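Predicted phosphatase, HAD family (Clostridium acetobutylicum, PDB 3MC1) is a predicted phosphatase of the haloacid dehalogenase superfamily, probably hydrolysing phosphate esters with the help of a bound metal ion. Local coordinates at residues Y6-L11 and Y150-L155; G139-S142 and D146-R149; I173-L176 and P181-G184; S97-D100 and H104-V107; Y202-V207 and H211-E216. All blocks are in the same frame, centred on the assembly; numbering follows the deposited sequence.

How the contacts relate
Contacts 1, 3, 4 and 5 pack helices on one six-stranded parallel sheet, the Rossmann-like core of the HAD fold; contact 2 joins a loop to helix 144-155. Contact 1, on the central strand 6-9, joins the widest span of chain; contacts 4 and 2 both fall between its two segments, and contacts 3 and 5 follow it in sequence. Contacts 1 and 2 share helix 144-155, with centres about 11 Å apart. Strands 6-9 and 104-109 are neighbours, linking contacts 1 and 4; strands 182-185 and 202-204 likewise pair contacts 3 and 5. Contacts 2 and 5 lie farthest apart, about 26 Å between centres. Only contact 1 holds a sodium ligand, Asp10; the others are packing within the fold.

Contact 1. Residues Y6-L11 and Y150-L155; sequences YVLFDL and YAMESL. With NA (sodium ion), chain C.
Leu8 lays its CD2 methyl against the side chain of Met152, present as selenomethionine, with CD2 4.4 Å from Met152 CG. This packing seats helix 144-155 on the central strand 6-9 of the HAD Rossmann-like sheet. Ala151 also turns its methyl toward the strand, though no atom pair there is tight. The contact is loose throughout: with Tyr6 CG anti to the carbonyl carbon (chi1 -70°), the ring extends until its OH stands 4.1 Å from the backbone O of Leu155, too far to bond. Leu8 also touches Val106 and Ala108 of strand 104-109 and Met164 of strand 162-166.

Beyond the packed region the strand runs out into the metal site. Asp10 belongs to a sequence pattern consistent with the DxDx(T/V) motif of the superfamily, and its CG, anti to the backbone N (chi1 -179°), carries the carboxylate to the sodium ion. One oxygen, OD1, is hydrogen-bonded to Thr109 OG1, which helps fix the rotation of the group. The backbone O of Asp12 and Asp167 OD1 complete the protein ligands of the ion, alongside two waters at 2.4 and 2.2 Å, while the second oxygen, Asp10 OD2, binds it at 2.1 Å.

Contact 2. Residues G139-S142 and D146-R149; sequences GKLS and DVIR
Leu141 and Asp146 bring their CA atoms to 6.4 Å, and Ser142 and Val147 theirs to 6.1 Å, because the loop after strand 131-135 bends directly into the first turns of helix 144-155. It is a beta-to-alpha connection of the Rossmann-like HAD core, and the loop folds back over the helix it leads into. Leu141 does most of the apolar work. With CG anti to its backbone N (chi1 177°), its CD1 methyl reaches the helix backbone, 3.5 Å from the carbonyl O of Asp146 and 3.8 Å from Asp146 CB, the two side chains sliding past each other in opposite directions. Its CG also lies near Val147 CG2. That same valine methyl faces the carbonyl group of Ser142, while strand 131-135 touches the valine through Val133.

The polar side of the contact is bridged rather than direct. A single water accepts from Ser142 N and donates to Asp146 OD2, which ties the loop backbone to a carboxylate in the first turn of the helix, where the helix end would probably favour its negative charge. A hydrogen bond also closes the loop on itself. Gly139 takes a positive phi of 73°, and its carbonyl O receives Ser142 OG at 3.2 Å, the hydroxyl standing 39° out of the carbonyl plane.

Contact 3. Residues I173-L176 and P181-G184; sequences IGAL and PSIG
Ala175 of helix 169-176 meets Ser182 of strand 182-185, and the helix residues before it lead up to that meeting. At Ile173 the bond to CB points away from the strand. Gly174 O accepts a hydrogen bond from Asn178 ND2. Ala175 then makes the contact proper: its CB lies 3.8 Å from Ser182 CB and 4.4 Å from the carbonyl O of Pro181, while Met164 of the adjacent strand touches the same methyl. The pair thus closes the second half of a beta-alpha-beta unit, in which strand 162-166, helix 169-176 and strand 182-185 follow one another and the two strands run parallel. Small residues at the crossing let helix and strand approach to 6.1 Å between the CA atoms of Ala175 and Ser182. The Ser182 hydroxyl is engaged elsewhere, in a weak hydrogen bond with Asn201 ND2, which implies that the join itself rests on carbon-to-carbon contact, a fit of shape without directional bonds.

Contact 4. Residues S97-D100 and H104-V107; sequences SLKD and HLVV
Leu105 places CG anti to its carbonyl carbon (chi1 -46°), and Leu98 does likewise on the helix (chi1 -61°), which brings the two isobutyl groups together between helix 91-101 and strand 104-109. The two leucines cross at about a right angle. Leu105 CD2 sits 4.0 Å from both CD1 and CB of Leu98, so that one methyl is packed against the base and one end of the neighbouring side chain. The other branch serves a different partner: Leu105 CD1 lies 3.8 Å from Lys99 CG, and Leu105 CG is 4.1 Å from the same atom. The lysine thus contributes the aliphatic part of its chain, crossing the leucine at a slant, and a bend at chi3 (71°) turns the outer part of this exposed side chain.

The two methyls of Leu105 therefore meet successive helix residues. Helix 91-101 leads through a brief turn straight into strand 104-109, an alpha-to-beta step of the Rossmann-like HAD core. On the sheet side the leucines continue inward: Leu105 touches Val7 and Phe9 of the adjacent central strand, Leu98 also reaches Phe9, and Phe129 lies against Leu105 from a loop. The helix comes close to the start of the strand, with Lys99 CA 6.5 Å from His104 CA.

Contact 5. Residues Y202-V207 and H211-E216; sequences YIVNSV and HKKILE
Val204 sets the firm part of this contact, its CG1 lying 4.0 Å from Lys213 CB where the edge strand 202-204 of the HAD sheet meets the C-terminal helix 207-215. The valine is buried, and the base of the lysine crosses it obliquely. Farther out the contact grows looser and more exposed: the lysine bends at chi2 (67°) and passes Tyr202, with Lys213 CG 4.1 Å from Tyr202 CB. The modelled positions of Lys213 CE and NZ beside the tyrosine ring are doubtful, and nothing rests on them.

At the turn between strand and helix, Ser206 is the N-cap, its OG accepting from Glu209 N. A separate bond, from His211 NE2 to Ser97 OG, links helix 207-215 to helix 91-101. The first helical turn closes through His211 N, which donates to Val207 O at 2.9 Å with an N-H...O angle of 153°.

Contact 1. Residues Y6-L11 and Y150-L155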
loop_
_atom_site.group_PDB
_atom_site.type_symbol
_atom_site.label_atom_id
_atom_site.label_comp_id
_atom_site.label_asym_id
_atom_site.label_seq_id
_atom_site.Cartn_x
_atom_site.Cartn_y
_atom_site.Cartn_z
ATOM N N TYR A 6 -9.040 2.976 15.419
ATOM C CA TYR A 6 -7.922 2.653 14.541
ATOM C C TYR A 6 -8.143 2.953 13.074
ATOM O O TYR A 6 -9.234 2.764 12.538
ATOM C CB TYR A 6 -7.561 1.182 14.704
ATOM C CG TYR A 6 -6.938 0.843 16.036
ATOM C CD1 TYR A 6 -5.550 0.819 16.194
ATOM C CD2 TYR A 6 -7.734 0.510 17.133
ATOM C CE1 TYR A 6 -4.967 0.460 17.414
ATOM C CE2 TYR A 6 -7.165 0.153 18.354
ATOM C CZ TYR A 6 -5.782 0.126 18.487
ATOM O OH TYR A 6 -5.224 -0.251 19.687
ATOM N N VAL A 7 -7.081 3.429 12.433
ATOM C CA VAL A 7 -7.113 3.753 11.022
ATOM C C VAL A 7 -5.894 3.081 10.371
ATOM O O VAL A 7 -4.751 3.439 10.664
ATOM C CB VAL A 7 -7.020 5.278 10.794
ATOM C CG1 VAL A 7 -7.126 5.578 9.307
ATOM C CG2 VAL A 7 -8.132 6.027 11.574
ATOM N N LEU A 8 -6.149 2.087 9.523
ATOM C CA LEU A 8 -5.082 1.385 8.802
ATOM C C LEU A 8 -4.924 2.014 7.411
ATOM O O LEU A 8 -5.906 2.349 6.756
ATOM C CB LEU A 8 -5.410 -0.106 8.668
ATOM C CG LEU A 8 -5.081 -1.011 9.867
ATOM C CD1 LEU A 8 -5.871 -0.576 11.101
ATOM C CD2 LEU A 8 -5.386 -2.473 9.511
ATOM N N PHE A 9 -3.677 2.176 6.977
ATOM C CA PHE A 9 -3.359 2.782 5.687
ATOM C C PHE A 9 -2.442 1.873 4.886
ATOM O O PHE A 9 -1.565 1.211 5.453
ATOM C CB PHE A 9 -2.562 4.084 5.864
ATOM C CG PHE A 9 -3.316 5.221 6.523
ATOM C CD1 PHE A 9 -3.943 6.195 5.753
ATOM C CD2 PHE A 9 -3.317 5.360 7.910
ATOM C CE1 PHE A 9 -4.556 7.306 6.361
ATOM C CE2 PHE A 9 -3.924 6.456 8.526
ATOM C CZ PHE A 9 -4.541 7.432 7.752
ATOM N N ASP A 10 -2.627 1.847 3.572
ATOM C CA ASP A 10 -1.690 1.103 2.741
ATOM C C ASP A 10 -0.580 2.142 2.574
ATOM O O ASP A 10 -0.750 3.295 2.990
ATOM C CB ASP A 10 -2.288 0.738 1.385
ATOM C CG ASP A 10 -1.318 -0.065 0.531
ATOM O OD1 ASP A 10 -0.579 -0.907 1.097
ATOM O OD2 ASP A 10 -1.290 0.143 -0.701
ATOM N N LEU A 11 0.551 1.760 1.985
ATOM C CA LEU A 11 1.664 2.691 1.821
ATOM C C LEU A 11 1.741 3.326 0.432
ATOM O O LEU A 11 1.446 4.507 0.270
ATOM C CB LEU A 11 2.989 1.977 2.153
ATOM C CG LEU A 11 4.309 2.751 2.044
ATOM C CD1 LEU A 11 4.229 4.132 2.697
ATOM C CD2 LEU A 11 5.404 1.933 2.725
ATOM N N TYR A 150 -3.032 -9.897 10.331
ATOM C CA TYR A 150 -1.913 -10.012 11.259
ATOM C C TYR A 150 -1.739 -8.715 12.038
ATOM O O TYR A 150 -1.434 -8.738 13.222
ATOM C CB TYR A 150 -0.614 -10.345 10.511
ATOM C CG TYR A 150 0.567 -10.623 11.424
ATOM C CD1 TYR A 150 0.560 -11.706 12.307
ATOM C CD2 TYR A 150 1.682 -9.794 11.419
ATOM C CE1 TYR A 150 1.644 -11.949 13.166
ATOM C CE2 TYR A 150 2.762 -10.023 12.268
ATOM C CZ TYR A 150 2.742 -11.099 13.140
ATOM O OH TYR A 150 3.822 -11.307 13.978
ATOM N N ALA A 151 -1.928 -7.582 11.372
ATOM C CA ALA A 151 -1.795 -6.292 12.038
ATOM C C ALA A 151 -2.860 -6.183 13.133
ATOM O O ALA A 151 -2.573 -5.766 14.259
ATOM C CB ALA A 151 -1.962 -5.159 11.028
HETATM N N MSE A 152 -4.090 -6.559 12.794
HETATM C CA MSE A 152 -5.180 -6.509 13.753
HETATM C C MSE A 152 -4.894 -7.471 14.909
HETATM O O MSE A 152 -5.046 -7.110 16.077
HETATM C CB MSE A 152 -6.494 -6.848 13.053
HETATM C CG MSE A 152 -6.902 -5.783 12.037
HETATM SE SE MSE A 152 -8.558 -6.178 11.126
HETATM C CE MSE A 152 -9.790 -5.775 12.572
ATOM N N GLU A 153 -4.461 -8.685 14.587
ATOM C CA GLU A 153 -4.122 -9.667 15.613
ATOM C C GLU A 153 -3.008 -9.146 16.526
ATOM O O GLU A 153 -3.086 -9.271 17.751
ATOM C CB GLU A 153 -3.675 -10.981 14.964
ATOM C CG GLU A 153 -4.809 -11.766 14.315
ATOM C CD GLU A 153 -4.326 -13.019 13.629
ATOM O OE1 GLU A 153 -3.162 -13.404 13.855
ATOM O OE2 GLU A 153 -5.108 -13.621 12.865
ATOM N N SER A 154 -1.981 -8.551 15.927
ATOM C CA SER A 154 -0.842 -8.028 16.674
ATOM C C SER A 154 -1.173 -6.897 17.626
ATOM O O SER A 154 -0.578 -6.792 18.699
ATOM C CB SER A 154 0.240 -7.546 15.710
ATOM O OG SER A 154 0.729 -8.622 14.934
ATOM N N LEU A 155 -2.109 -6.044 17.229
ATOM C CA LEU A 155 -2.505 -4.901 18.046
ATOM C C LEU A 155 -3.832 -5.135 18.757
ATOM O O LEU A 155 -4.330 -4.258 19.454
ATOM C CB LEU A 155 -2.605 -3.653 17.164
ATOM C CG LEU A 155 -1.286 -3.147 16.572
ATOM C CD1 LEU A 155 -1.530 -2.370 15.278
ATOM C CD2 LEU A 155 -0.602 -2.279 17.600
HETATM NA NA NA C . -1.559 1.011 -2.607
HETATM O O HOH W 1 -0.971 1.407 -4.873
HETATM O O HOH W 2 -2.586 -0.933 -2.837
#

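Contact 2. Residues G139-S142 and D146-R149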
loop_
_atom_site.group_PDB
_atom_site.type_symbol
_atom_site.label_atom_id
_atom_site.label_comp_id
_atom_site.label_asym_id
_atom_site.label_seq_id
_atom_site.Cartn_x
_atom_site.Cartn_y
_atom_site.Cartn_z
ATOM N N GLY A 139 7.688 -13.475 1.291
ATOM C CA GLY A 139 6.335 -13.586 0.779
ATOM C C GLY A 139 5.388 -14.544 1.482
ATOM O O GLY A 139 4.268 -14.747 1.009
ATOM N N LYS A 140 5.811 -15.135 2.595
ATOM C CA LYS A 140 4.935 -16.057 3.321
ATOM C C LYS A 140 3.711 -15.301 3.841
ATOM O O LYS A 140 2.604 -15.842 3.914
ATOM C CB LYS A 140 5.693 -16.718 4.475
ATOM C CG LYS A 140 6.709 -17.738 3.990
ATOM C CD LYS A 140 7.226 -18.618 5.109
ATOM C CE LYS A 140 8.120 -19.717 4.544
ATOM N NZ LYS A 140 8.672 -20.605 5.607
ATOM N N LEU A 141 3.929 -14.044 4.203
ATOM C CA LEU A 141 2.863 -13.166 4.677
ATOM C C LEU A 141 2.940 -11.984 3.713
ATOM O O LEU A 141 3.890 -11.205 3.781
ATOM C CB LEU A 141 3.159 -12.704 6.107
ATOM C CG LEU A 141 2.189 -11.709 6.749
ATOM C CD1 LEU A 141 0.842 -12.377 6.958
ATOM C CD2 LEU A 141 2.754 -11.225 8.086
ATOM N N SER A 142 1.975 -11.849 2.807
ATOM C CA SER A 142 2.036 -10.748 1.853
ATOM C C SER A 142 0.741 -10.227 1.234
ATOM O O SER A 142 0.709 -9.076 0.798
ATOM C CB SER A 142 3.021 -11.091 0.728
ATOM O OG SER A 142 2.612 -12.246 0.022
ATOM N N ASP A 146 -4.082 -10.956 4.430
ATOM C CA ASP A 146 -3.234 -11.547 5.461
ATOM C C ASP A 146 -2.460 -10.540 6.306
ATOM O O ASP A 146 -2.252 -10.764 7.495
ATOM C CB ASP A 146 -2.260 -12.559 4.839
ATOM C CG ASP A 146 -2.972 -13.728 4.146
ATOM O OD1 ASP A 146 -4.184 -13.938 4.393
ATOM O OD2 ASP A 146 -2.307 -14.451 3.362
ATOM N N VAL A 147 -2.029 -9.432 5.710
ATOM C CA VAL A 147 -1.281 -8.443 6.475
ATOM C C VAL A 147 -2.214 -7.651 7.391
ATOM O O VAL A 147 -1.862 -7.331 8.529
ATOM C CB VAL A 147 -0.501 -7.485 5.536
ATOM C CG1 VAL A 147 0.152 -6.370 6.336
ATOM C CG2 VAL A 147 0.568 -8.273 4.789
ATOM N N ILE A 148 -3.409 -7.342 6.898
ATOM C CA ILE A 148 -4.369 -6.616 7.718
ATOM C C ILE A 148 -4.747 -7.504 8.918
ATOM O O ILE A 148 -4.793 -7.041 10.055
ATOM C CB ILE A 148 -5.639 -6.257 6.906
ATOM C CG1 ILE A 148 -5.313 -5.141 5.901
ATOM C CG2 ILE A 148 -6.758 -5.827 7.854
ATOM C CD1 ILE A 148 -6.434 -4.832 4.885
ATOM N N ARG A 149 -4.998 -8.785 8.650
ATOM C CA ARG A 149 -5.378 -9.727 9.701
ATOM C C ARG A 149 -4.290 -9.852 10.762
ATOM O O ARG A 149 -4.587 -9.913 11.951
ATOM C CB ARG A 149 -5.671 -11.111 9.100
ATOM C CG ARG A 149 -6.348 -12.073 10.074
ATOM C CD ARG A 149 -6.710 -13.397 9.415
ATOM N NE ARG A 149 -7.495 -13.229 8.194
ATOM C CZ ARG A 149 -8.723 -12.723 8.150
ATOM N NH1 ARG A 149 -9.317 -12.326 9.267
ATOM N NH2 ARG A 149 -9.363 -12.621 6.988
HETATM O O HOH W 3 -0.055 -13.767 2.329
#

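Contact 3. Residues I173-L176 and P181-G184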
loop_
_atom_site.group_PDB
_atom_site.type_symbol
_atom_site.label_atom_id
_atom_site.label_comp_id
_atom_site.label_asym_id
_atom_site.label_seq_id
_atom_site.Cartn_x
_atom_site.Cartn_y
_atom_site.Cartn_z
ATOM N N ILE A 173 -10.830 -5.414 -1.073
ATOM C CA ILE A 173 -11.007 -6.847 -0.882
ATOM C C ILE A 173 -10.375 -7.291 0.442
ATOM O O ILE A 173 -10.972 -8.062 1.198
ATOM C CB ILE A 173 -10.379 -7.632 -2.070
ATOM C CG1 ILE A 173 -11.071 -7.220 -3.373
ATOM C CG2 ILE A 173 -10.507 -9.132 -1.847
ATOM C CD1 ILE A 173 -10.366 -7.667 -4.638
ATOM N N GLY A 174 -9.169 -6.799 0.719
ATOM C CA GLY A 174 -8.483 -7.151 1.956
ATOM C C GLY A 174 -9.244 -6.665 3.178
ATOM O O GLY A 174 -9.273 -7.337 4.213
ATOM N N ALA A 175 -9.863 -5.496 3.057
ATOM C CA ALA A 175 -10.640 -4.918 4.154
ATOM C C ALA A 175 -11.907 -5.735 4.367
ATOM O O ALA A 175 -12.238 -6.119 5.489
ATOM C CB ALA A 175 -10.999 -3.472 3.836
ATOM N N LEU A 176 -12.615 -6.001 3.278
ATOM C CA LEU A 176 -13.843 -6.784 3.352
ATOM C C LEU A 176 -13.579 -8.122 4.030
ATOM O O LEU A 176 -14.330 -8.535 4.914
ATOM C CB LEU A 176 -14.409 -7.009 1.946
ATOM C CG LEU A 176 -14.885 -5.744 1.210
ATOM C CD1 LEU A 176 -15.210 -6.060 -0.253
ATOM C CD2 LEU A 176 -16.111 -5.173 1.922
ATOM N N PRO A 181 -14.602 -1.635 7.230
ATOM C CA PRO A 181 -15.122 -0.750 6.189
ATOM C C PRO A 181 -13.868 -0.194 5.530
ATOM O O PRO A 181 -12.792 -0.175 6.147
ATOM C CB PRO A 181 -15.883 0.308 6.978
ATOM C CG PRO A 181 -15.136 0.364 8.268
ATOM C CD PRO A 181 -14.857 -1.091 8.572
ATOM N N SER A 182 -13.994 0.236 4.283
ATOM C CA SER A 182 -12.854 0.774 3.572
ATOM C C SER A 182 -13.162 2.094 2.886
ATOM O O SER A 182 -14.281 2.327 2.432
ATOM C CB SER A 182 -12.367 -0.232 2.528
ATOM O OG SER A 182 -13.404 -0.582 1.627
ATOM N N ILE A 183 -12.162 2.964 2.859
ATOM C CA ILE A 183 -12.264 4.233 2.169
ATOM C C ILE A 183 -11.229 4.120 1.052
ATOM O O ILE A 183 -10.034 3.952 1.317
ATOM C CB ILE A 183 -11.864 5.432 3.038
ATOM C CG1 ILE A 183 -12.766 5.548 4.268
ATOM C CG2 ILE A 183 -11.972 6.713 2.193
ATOM C CD1 ILE A 183 -12.415 6.744 5.159
ATOM N N GLY A 184 -11.691 4.179 -0.189
ATOM C CA GLY A 184 -10.774 4.102 -1.305
ATOM C C GLY A 184 -10.438 5.515 -1.742
ATOM O O GLY A 184 -11.302 6.396 -1.707
#

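Contact 4. Residues S97-D100 and H104-V107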
loop_
_atom_site.group_PDB
_atom_site.type_symbol
_atom_site.label_atom_id
_atom_site.label_comp_id
_atom_site.label_asym_id
_atom_site.label_seq_id
_atom_site.Cartn_x
_atom_site.Cartn_y
_atom_site.Cartn_z
ATOM N N SER A 97 -3.179 15.644 12.293
ATOM C CA SER A 97 -4.554 15.939 12.701
ATOM C C SER A 97 -5.245 14.718 13.316
ATOM O O SER A 97 -5.896 14.822 14.359
ATOM C CB SER A 97 -5.363 16.441 11.502
ATOM O OG SER A 97 -6.705 16.741 11.874
ATOM N N LEU A 98 -5.094 13.558 12.682
ATOM C CA LEU A 98 -5.730 12.348 13.191
ATOM C C LEU A 98 -5.219 11.926 14.566
ATOM O O LEU A 98 -6.011 11.543 15.425
ATOM C CB LEU A 98 -5.562 11.190 12.195
ATOM C CG LEU A 98 -6.175 11.364 10.803
ATOM C CD1 LEU A 98 -5.961 10.080 9.997
ATOM C CD2 LEU A 98 -7.665 11.691 10.917
ATOM N N LYS A 99 -3.910 11.979 14.789
ATOM C CA LYS A 99 -3.385 11.592 16.094
ATOM C C LYS A 99 -3.839 12.587 17.155
ATOM O O LYS A 99 -3.980 12.239 18.325
ATOM C CB LYS A 99 -1.853 11.510 16.090
ATOM C CG LYS A 99 -1.299 10.251 15.449
ATOM C CD LYS A 99 0.111 9.939 15.951
ATOM C CE LYS A 99 0.099 9.460 17.400
ATOM N NZ LYS A 99 1.472 9.154 17.928
ATOM N N ASP A 100 -4.072 13.828 16.748
ATOM C CA ASP A 100 -4.517 14.831 17.700
ATOM C C ASP A 100 -5.909 14.419 18.166
ATOM O O ASP A 100 -6.211 14.457 19.361
ATOM C CB ASP A 100 -4.573 16.215 17.054
ATOM C CG ASP A 100 -4.373 17.332 18.064
ATOM O OD1 ASP A 100 -5.042 17.312 19.122
ATOM O OD2 ASP A 100 -3.547 18.230 17.799
ATOM N N HIS A 104 -5.516 5.949 16.507
ATOM C CA HIS A 104 -4.281 5.168 16.541
ATOM C C HIS A 104 -4.084 4.815 15.067
ATOM O O HIS A 104 -4.983 4.238 14.448
ATOM C CB HIS A 104 -4.445 3.890 17.362
ATOM C CG HIS A 104 -4.482 4.120 18.839
ATOM N ND1 HIS A 104 -5.560 4.696 19.478
ATOM C CD2 HIS A 104 -3.562 3.877 19.803
ATOM C CE1 HIS A 104 -5.302 4.798 20.769
ATOM N NE2 HIS A 104 -4.095 4.309 20.992
ATOM N N LEU A 105 -2.927 5.167 14.507
ATOM C CA LEU A 105 -2.660 4.933 13.087
ATOM C C LEU A 105 -1.758 3.733 12.852
ATOM O O LEU A 105 -0.777 3.544 13.566
ATOM C CB LEU A 105 -2.043 6.196 12.458
ATOM C CG LEU A 105 -2.736 7.531 12.797
ATOM C CD1 LEU A 105 -2.041 8.706 12.089
ATOM C CD2 LEU A 105 -4.195 7.469 12.387
ATOM N N VAL A 106 -2.093 2.934 11.835
ATOM C CA VAL A 106 -1.329 1.731 11.514
ATOM C C VAL A 106 -1.113 1.598 10.008
ATOM O O VAL A 106 -1.977 1.960 9.218
ATOM C CB VAL A 106 -2.088 0.448 12.003
ATOM C CG1 VAL A 106 -1.283 -0.814 11.679
ATOM C CG2 VAL A 106 -2.343 0.524 13.517
ATOM N N VAL A 107 0.053 1.100 9.605
ATOM C CA VAL A 107 0.287 0.880 8.186
ATOM C C VAL A 107 0.110 -0.622 7.972
ATOM O O VAL A 107 0.691 -1.434 8.688
ATOM C CB VAL A 107 1.717 1.276 7.732
ATOM C CG1 VAL A 107 1.950 0.787 6.292
ATOM C CG2 VAL A 107 1.893 2.786 7.794
#

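Contact 5. Residues Y202-V207 and H211-E216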
loop_
_atom_site.group_PDB
_atom_site.type_symbol
_atom_site.label_atom_id
_atom_site.label_comp_id
_atom_site.label_asym_id
_atom_site.label_seq_id
_atom_site.Cartn_x
_atom_site.Cartn_y
_atom_site.Cartn_z
ATOM N N TYR A 202 -16.369 3.520 0.879
ATOM C CA TYR A 202 -16.307 4.980 0.785
ATOM C C TYR A 202 -15.244 5.310 -0.263
ATOM O O TYR A 202 -14.253 4.589 -0.369
ATOM C CB TYR A 202 -15.898 5.578 2.129
ATOM C CG TYR A 202 -16.614 4.975 3.310
ATOM C CD1 TYR A 202 -17.688 5.626 3.904
ATOM C CD2 TYR A 202 -16.255 3.719 3.805
ATOM C CE1 TYR A 202 -18.385 5.037 4.953
ATOM C CE2 TYR A 202 -16.958 3.130 4.856
ATOM C CZ TYR A 202 -18.025 3.796 5.418
ATOM O OH TYR A 202 -18.763 3.215 6.426
ATOM N N ILE A 203 -15.443 6.381 -1.034
ATOM C CA ILE A 203 -14.482 6.772 -2.071
ATOM C C ILE A 203 -14.238 8.281 -2.116
ATOM O O ILE A 203 -15.180 9.066 -2.255
ATOM C CB ILE A 203 -14.955 6.313 -3.468
ATOM C CG1 ILE A 203 -15.202 4.799 -3.466
ATOM C CG2 ILE A 203 -13.901 6.644 -4.508
ATOM C CD1 ILE A 203 -15.720 4.249 -4.781
ATOM N N VAL A 204 -12.971 8.680 -2.001
ATOM C CA VAL A 204 -12.599 10.093 -2.020
ATOM C C VAL A 204 -11.536 10.391 -3.075
ATOM O O VAL A 204 -10.751 9.514 -3.449
ATOM C CB VAL A 204 -12.081 10.565 -0.638
ATOM C CG1 VAL A 204 -13.127 10.261 0.432
ATOM C CG2 VAL A 204 -10.749 9.906 -0.315
ATOM N N ASN A 205 -11.502 11.632 -3.547
ATOM C CA ASN A 205 -10.549 12.012 -4.589
ATOM C C ASN A 205 -9.363 12.863 -4.132
ATOM O O ASN A 205 -8.518 13.235 -4.948
ATOM C CB ASN A 205 -11.293 12.731 -5.710
ATOM C CG ASN A 205 -12.102 13.900 -5.200
ATOM O OD1 ASN A 205 -11.552 14.875 -4.682
ATOM N ND2 ASN A 205 -13.423 13.808 -5.332
ATOM N N SER A 206 -9.288 13.172 -2.843
ATOM C CA SER A 206 -8.183 13.975 -2.329
ATOM C C SER A 206 -7.923 13.654 -0.865
ATOM O O SER A 206 -8.767 13.062 -0.192
ATOM C CB SER A 206 -8.498 15.466 -2.446
ATOM O OG SER A 206 -9.488 15.829 -1.498
ATOM N N VAL A 207 -6.757 14.063 -0.372
ATOM C CA VAL A 207 -6.382 13.834 1.016
ATOM C C VAL A 207 -7.309 14.605 1.950
ATOM O O VAL A 207 -7.626 14.139 3.043
ATOM C CB VAL A 207 -4.908 14.263 1.282
ATOM C CG1 VAL A 207 -4.570 14.116 2.761
ATOM C CG2 VAL A 207 -3.961 13.419 0.446
ATOM N N HIS A 211 -9.642 13.140 4.872
ATOM C CA HIS A 211 -9.683 13.629 6.242
ATOM C C HIS A 211 -11.129 13.747 6.718
ATOM O O HIS A 211 -11.495 13.200 7.756
ATOM C CB HIS A 211 -8.992 14.995 6.327
ATOM C CG HIS A 211 -8.816 15.503 7.725
ATOM N ND1 HIS A 211 -9.875 15.693 8.590
ATOM C CD2 HIS A 211 -7.705 15.852 8.414
ATOM C CE1 HIS A 211 -9.421 16.133 9.750
ATOM N NE2 HIS A 211 -8.107 16.237 9.670
ATOM N N LYS A 212 -11.947 14.452 5.940
ATOM C CA LYS A 212 -13.357 14.668 6.268
ATOM C C LYS A 212 -14.113 13.363 6.458
ATOM O O LYS A 212 -14.856 13.200 7.428
ATOM C CB LYS A 212 -14.041 15.469 5.159
ATOM C CG LYS A 212 -13.437 16.836 4.885
ATOM C CD LYS A 212 -14.215 17.545 3.781
ATOM C CE LYS A 212 -13.653 18.928 3.482
ATOM N NZ LYS A 212 -13.730 19.827 4.658
ATOM N N LYS A 213 -13.909 12.435 5.526
ATOM C CA LYS A 213 -14.578 11.138 5.552
ATOM C C LYS A 213 -14.216 10.295 6.767
ATOM O O LYS A 213 -15.073 9.612 7.327
ATOM C CB LYS A 213 -14.245 10.353 4.283
ATOM C CG LYS A 213 -15.173 9.180 4.029
ATOM C CD LYS A 213 -16.577 9.681 3.717
ATOM C CE LYS A 213 -17.446 8.602 3.088
ATOM N NZ LYS A 213 -18.775 9.148 2.699
ATOM N N ILE A 214 -12.949 10.320 7.161
ATOM C CA ILE A 214 -12.524 9.542 8.316
ATOM C C ILE A 214 -13.299 9.999 9.542
ATOM O O ILE A 214 -13.756 9.188 10.347
ATOM C CB ILE A 214 -11.012 9.704 8.588
ATOM C CG1 ILE A 214 -10.210 9.030 7.470
ATOM C CG2 ILE A 214 -10.649 9.083 9.939
ATOM C CD1 ILE A 214 -8.705 9.178 7.626
ATOM N N LEU A 215 -13.451 11.308 9.675
ATOM C CA LEU A 215 -14.166 11.872 10.805
ATOM C C LEU A 215 -15.658 11.548 10.785
ATOM O O LEU A 215 -16.167 10.909 11.707
ATOM C CB LEU A 215 -13.959 13.390 10.850
ATOM C CG LEU A 215 -12.529 13.882 11.111
ATOM C CD1 LEU A 215 -12.484 15.405 11.015
ATOM C CD2 LEU A 215 -12.062 13.420 12.486
ATOM N N GLU A 216 -16.368 11.960 9.740
ATOM C CA GLU A 216 -17.796 11.687 9.718
ATOM C C GLU A 216 -18.140 10.209 9.732
ATOM O O GLU A 216 -19.306 9.840 9.688
ATOM C CB GLU A 216 -18.486 12.395 8.547
ATOM C CG GLU A 216 -17.855 12.241 7.189
ATOM C CD GLU A 216 -18.657 12.974 6.123
ATOM O OE1 GLU A 216 -19.810 12.562 5.858
ATOM O OE2 GLU A 216 -18.146 13.967 5.558
#